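Local atomic coordinates of Peptide:N-glycosidase F (Elizabethkingia meningoseptica, PDB entry 3PMS), a protein that hydrolyses the side-chain amide of glycosylated asparagine in glycoproteins, releasing the intact N-linked glycan and leaving aspartate. Residues A[104-109]-A[146-151]; A[186-191]-A[262-267]. One frame throughout, in Å; residues are numbered along the deposited sequence.

Contact 1 of 2, residues A[104-109]-A[146-151]; sequences TDFKSL and SAVVPV
Phe106 lies closest to Val148 and Ser108 to Ala147 when the two backbones are compared by CA positions, at 6.6 Å between Phe106 CA and Val148 CA, a spacing too wide for direct pairing of main chains. Residues 104-109 form a compact turn that starts as 3-10 and is closed internally by the bonds Lys107 N to Thr104 O and Leu109 N to Phe106 O; residues 146-150 are extended strand. No hydrogen bond passes directly between them, and two waters fill that role. Water 1 donates to Asp105 O (2.7 Å), accepts from Ser108 N and is bonded to Ser146 OG, whereas water 2 joins Ser108 OG to Val148 N.

Val148 supplies the apolar part. Its CG1 stands between the backbone N and the carbonyl carbon (chi1 59°), which directs this methyl at the turn: Val148 CG1 lies 3.5 Å from Asp105 O and 3.8 Å from Phe106 CD1, approaching that ring obliquely. Leu109 CD1 meets Val148 CG1 at 3.3 Å, closer than ordinary carbon packing, the two side chains crossing at about a right angle. The other branch, Val148 CG2, is 4.0 Å from Phe106 CE1. At the other end of the contact the extended Lys107 chain runs past Ser146, with Lys107 CE 3.6 Å from Ser146 OG, and carries its ammonium on to Val43 O. Strand 295-306 backs both segments: Phe106 meets Phe301 edge-to-face and Val148 packs on Ile303. This is loop-on-strand packing between two jelly-roll sandwiches: the loop linking strands 99-102 and 114-120 rests, partly through water, on edge strand 145-163 of the following four-stranded sheet.

Contact 2 of 2, residues A[186-191]-A[262-267]; sequences YLRTTI and TRIDVL
Tyr186 and Ile264 form the apolar centre on one face of the sheet, where Tyr186 CD1 comes within 3.9 Å of Ile264 CG2, the methyl meeting the ring obliquely. Ile264 reaches the neighbouring side chain as well, its CD1 touching CB and CG of Arg188. Next along this face, Thr262 lays its CG2 over the guanidinium of Arg188, 3.7 Å above the plane and over its centre. With CG anti to the backbone N (chi1 177°), the Arg188 chain runs extended to NE beside Thr262, whose CG2 is also 3.5 Å from Arg188 CG. Arg188 NH1 makes a salt bridge with Asp105 OD2. Leu267 CD1 packs against Leu187 CG at the end of the pairing.

The strands beneath are antiparallel, their axes 4.5 Å apart and 164° between directions. Leu187 with Asp265 and Thr189 with Arg263 are the hydrogen-bonded pairs, each joined by two nearly straight N-H...O bonds. The donors of the Thr189-Arg263 pair lie in the carbonyl planes; those of Leu187-Asp265 are tilted from them by 20° or more. From the non-hydrogen-bonded pair between, Ile264 CA points its C-H at Leu187 O and Arg188 CA at Arg263 O.

On the opposite face, water 3 accepts from Thr189 OG1 and donates to Asp265 OD2 (2.7 Å) and Arg263 O. Asp265 OD2 also bonds His227 NE2, and Thr189 OG1 Ser300 OG. Arg263 NE lies 3.7 Å from Ile191 CG2. At the guanidinium edge, in plane, water 6 accepts from NE and Ile191 N; water 5 accepts from NH2 and may donate to Ile191 O. NH1 bonds Gln228 O. The chemistry implies a backbone ladder that fixes the register, while water 3 clamps Thr189 to Asp265 and separate waters tie the Arg263 guanidinium to the Ile191 backbone.

How the contacts relate
Following the chain from the N terminus, residues 104-109 come first, in the loop after strand 99-102, and contact 1 closes at 146-151 on strand 145-163. Contact 2 opens later, at 186-191, and closes at 262-267, so the two loops follow in series and neither nest nor cross. Both involve the sheet ordered 145-163, 295-306, 184-197, 263-266: contact 1 brings the first sandwich's loop onto one outer strand, and contact 2 pairs the other outer strand with its neighbour. Asp105 joins them across the sandwich boundary through a salt bridge from its OD2 to Arg188 NH1 (2.8 Å) and a probable hydrogen bond from OD1 to Tyr186 OH.

Contact 1 of 2, residues A[104-109]-A[146-151]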
# COMPACT_ATOMS: atom_id res chain seq x y z
N THR A 104 -6.37 9.76 2.19
CA THR A 104 -6.43 11.24 2.09
C THR A 104 -5.30 11.76 1.21
O THR A 104 -5.47 12.70 0.42
CB THR A 104 -6.40 11.92 3.43
OG1 THR A 104 -7.23 11.26 4.37
CG2 THR A 104 -6.75 13.42 3.34
N ASP A 105 -4.12 11.15 1.31
CA ASP A 105 -3.01 11.56 0.47
C ASP A 105 -3.29 11.61 -1.00
O ASP A 105 -2.59 12.32 -1.76
CB ASP A 105 -1.81 10.67 0.70
CG ASP A 105 -1.18 10.83 2.12
OD1 ASP A 105 -1.43 11.82 2.87
OD2 ASP A 105 -0.48 9.88 2.54
N PHE A 106 -4.26 10.79 -1.47
CA PHE A 106 -4.65 10.79 -2.86
C PHE A 106 -5.88 11.59 -3.21
O PHE A 106 -6.44 11.42 -4.30
CB PHE A 106 -4.83 9.31 -3.26
CG PHE A 106 -3.56 8.49 -3.14
CD1 PHE A 106 -2.63 8.53 -4.15
CD2 PHE A 106 -3.30 7.72 -2.06
CE1 PHE A 106 -1.43 7.83 -4.00
CE2 PHE A 106 -2.08 7.01 -1.92
CZ PHE A 106 -1.19 7.04 -2.90
N LYS A 107 -6.29 12.49 -2.33
CA LYS A 107 -7.55 13.24 -2.55
C LYS A 107 -7.45 13.97 -3.90
O LYS A 107 -8.49 14.18 -4.55
CB LYS A 107 -7.86 14.16 -1.37
CG LYS A 107 -6.82 15.22 -1.04
CD LYS A 107 -7.24 16.10 0.11
CE LYS A 107 -6.10 16.89 0.70
NZ LYS A 107 -6.58 17.90 1.77
N SER A 108 -6.28 14.45 -4.32
CA SER A 108 -6.21 15.11 -5.63
C SER A 108 -6.55 14.27 -6.84
O SER A 108 -6.97 14.78 -7.90
CB SER A 108 -4.82 15.72 -5.81
OG SER A 108 -3.77 14.77 -5.93
N LEU A 109 -6.48 12.97 -6.66
CA LEU A 109 -6.80 12.01 -7.70
C LEU A 109 -8.20 11.44 -7.50
O LEU A 109 -8.69 10.75 -8.41
CB LEU A 109 -5.77 10.89 -7.73
CG LEU A 109 -4.38 11.21 -8.26
CD1 LEU A 109 -3.46 11.71 -7.21
CD2 LEU A 109 -3.77 10.04 -9.01
N SER A 146 -3.07 19.82 -2.55
CA SER A 146 -2.12 18.74 -2.41
C SER A 146 -1.82 18.12 -3.77
O SER A 146 -2.62 18.21 -4.72
CB SER A 146 -2.61 17.67 -1.45
OG SER A 146 -3.70 16.94 -1.98
N ALA A 147 -0.68 17.46 -3.88
CA ALA A 147 -0.31 16.71 -5.08
C ALA A 147 0.58 15.57 -4.68
O ALA A 147 1.24 15.64 -3.65
CB ALA A 147 0.46 17.57 -6.10
N VAL A 148 0.42 14.47 -5.38
CA VAL A 148 1.09 13.21 -5.03
C VAL A 148 1.59 12.50 -6.26
O VAL A 148 0.90 12.46 -7.28
CB VAL A 148 0.18 12.31 -4.18
CG1 VAL A 148 -1.12 11.98 -4.92
CG2 VAL A 148 0.92 11.02 -3.68
N VAL A 149 2.78 11.94 -6.21
CA VAL A 149 3.36 11.14 -7.28
C VAL A 149 4.17 9.98 -6.68
O VAL A 149 4.73 10.10 -5.61
CB VAL A 149 4.24 11.96 -8.24
CG1 VAL A 149 3.37 12.88 -9.15
CG2 VAL A 149 5.38 12.62 -7.54
N PRO A 150 4.25 8.86 -7.39
CA PRO A 150 5.09 7.77 -6.95
C PRO A 150 6.57 8.05 -7.12
O PRO A 150 7.02 8.59 -8.15
CB PRO A 150 4.68 6.59 -7.85
CG PRO A 150 4.14 7.22 -9.07
CD PRO A 150 3.41 8.44 -8.51
N VAL A 151 7.31 7.60 -6.13
CA VAL A 151 8.76 7.55 -6.19
C VAL A 151 9.25 6.17 -6.68
O VAL A 151 9.98 6.06 -7.68
CB VAL A 151 9.34 7.85 -4.86
CG1 VAL A 151 10.88 7.84 -4.91
CG2 VAL A 151 8.84 9.22 -4.33
O HOH W 1 -3.47 14.45 -3.25
O HOH W 2 -1.56 14.96 -7.58

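Contact 2 of 2, residues A[186-191]-A[262-267]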
# COMPACT_ATOMS: atom_id res chain seq x y z
N TYR A 186 5.99 15.25 2.39
CA TYR A 186 6.29 14.02 3.13
C TYR A 186 6.18 12.82 2.18
O TYR A 186 5.73 12.92 1.06
CB TYR A 186 5.31 13.82 4.27
CG TYR A 186 3.84 13.92 3.96
CD1 TYR A 186 3.11 12.75 3.69
CD2 TYR A 186 3.15 15.09 4.01
CE1 TYR A 186 1.77 12.76 3.39
CE2 TYR A 186 1.81 15.13 3.68
CZ TYR A 186 1.10 13.95 3.42
OH TYR A 186 -0.24 14.03 3.22
N LEU A 187 6.74 11.71 2.67
CA LEU A 187 6.68 10.40 2.00
C LEU A 187 5.66 9.49 2.63
O LEU A 187 5.43 9.52 3.83
CB LEU A 187 8.09 9.73 2.04
CG LEU A 187 9.25 10.57 1.51
CD1 LEU A 187 10.63 9.95 1.89
CD2 LEU A 187 9.11 10.73 0.06
N ARG A 188 5.07 8.66 1.78
CA ARG A 188 4.09 7.63 2.16
C ARG A 188 4.59 6.32 1.59
O ARG A 188 4.74 6.20 0.38
CB ARG A 188 2.71 7.94 1.54
CG ARG A 188 1.67 6.92 1.82
CD ARG A 188 0.52 7.03 0.77
NE ARG A 188 -0.55 6.06 0.99
CZ ARG A 188 -1.64 6.28 1.71
NH1 ARG A 188 -1.81 7.40 2.40
NH2 ARG A 188 -2.64 5.38 1.71
N THR A 189 4.92 5.39 2.47
CA THR A 189 5.48 4.08 2.06
C THR A 189 4.71 2.93 2.63
O THR A 189 4.27 2.92 3.81
CB THR A 189 6.96 3.97 2.50
OG1 THR A 189 7.74 5.09 2.03
CG2 THR A 189 7.61 2.63 2.05
N THR A 190 4.51 1.91 1.80
CA THR A 190 3.83 0.66 2.17
C THR A 190 4.83 -0.45 1.73
O THR A 190 5.17 -0.59 0.54
CB THR A 190 2.49 0.53 1.48
OG1 THR A 190 1.76 1.73 1.69
CG2 THR A 190 1.71 -0.65 2.03
N ILE A 191 5.25 -1.24 2.68
CA ILE A 191 6.23 -2.33 2.39
C ILE A 191 5.82 -3.59 3.10
O ILE A 191 5.44 -3.56 4.25
CB ILE A 191 7.68 -1.95 2.79
CG1 ILE A 191 8.67 -3.07 2.52
CG2 ILE A 191 7.76 -1.40 4.29
CD1 ILE A 191 10.13 -2.55 2.56
N THR A 262 0.67 1.95 6.59
CA THR A 262 1.16 3.07 5.82
C THR A 262 2.11 3.91 6.69
O THR A 262 1.77 4.27 7.82
CB THR A 262 -0.02 3.95 5.46
OG1 THR A 262 -1.00 3.15 4.76
CG2 THR A 262 0.46 5.11 4.55
N ARG A 263 3.34 4.09 6.20
CA ARG A 263 4.39 4.80 6.92
C ARG A 263 4.59 6.17 6.35
O ARG A 263 4.79 6.35 5.17
CB ARG A 263 5.65 3.97 6.80
CG ARG A 263 5.53 2.55 7.30
CD ARG A 263 6.74 1.70 6.96
NE ARG A 263 6.48 0.33 7.34
CZ ARG A 263 6.75 -0.19 8.53
NH1 ARG A 263 7.45 0.48 9.43
NH2 ARG A 263 6.38 -1.45 8.76
N ILE A 264 4.48 7.15 7.26
CA ILE A 264 4.51 8.55 6.89
C ILE A 264 5.77 9.24 7.46
O ILE A 264 6.01 9.18 8.69
CB ILE A 264 3.28 9.27 7.38
CG1 ILE A 264 1.99 8.69 6.75
CG2 ILE A 264 3.43 10.77 7.09
CD1 ILE A 264 1.92 8.85 5.25
N ASP A 265 6.56 9.80 6.58
CA ASP A 265 7.86 10.41 6.93
C ASP A 265 7.88 11.83 6.46
O ASP A 265 7.87 12.11 5.25
CB ASP A 265 9.03 9.63 6.33
CG ASP A 265 9.10 8.16 6.84
OD1 ASP A 265 9.14 8.00 8.06
OD2 ASP A 265 9.10 7.27 5.96
N VAL A 266 7.94 12.78 7.40
CA VAL A 266 7.80 14.22 7.02
C VAL A 266 9.17 14.77 6.69
O VAL A 266 10.15 14.62 7.47
CB VAL A 266 7.15 14.97 8.17
CG1 VAL A 266 7.10 16.49 7.84
CG2 VAL A 266 5.78 14.46 8.41
N LEU A 267 9.28 15.41 5.54
CA LEU A 267 10.53 15.89 4.96
C LEU A 267 10.83 17.26 5.52
O LEU A 267 9.94 18.04 5.83
CB LEU A 267 10.43 16.02 3.45
CG LEU A 267 10.31 14.66 2.73
CD1 LEU A 267 9.74 14.78 1.35
CD2 LEU A 267 11.73 14.00 2.64
O HOH W 3 7.43 6.98 3.88
O HOH W 4 -0.88 2.32 1.98
O HOH W 5 4.90 -3.19 6.93
O HOH W 6 4.40 -0.77 5.46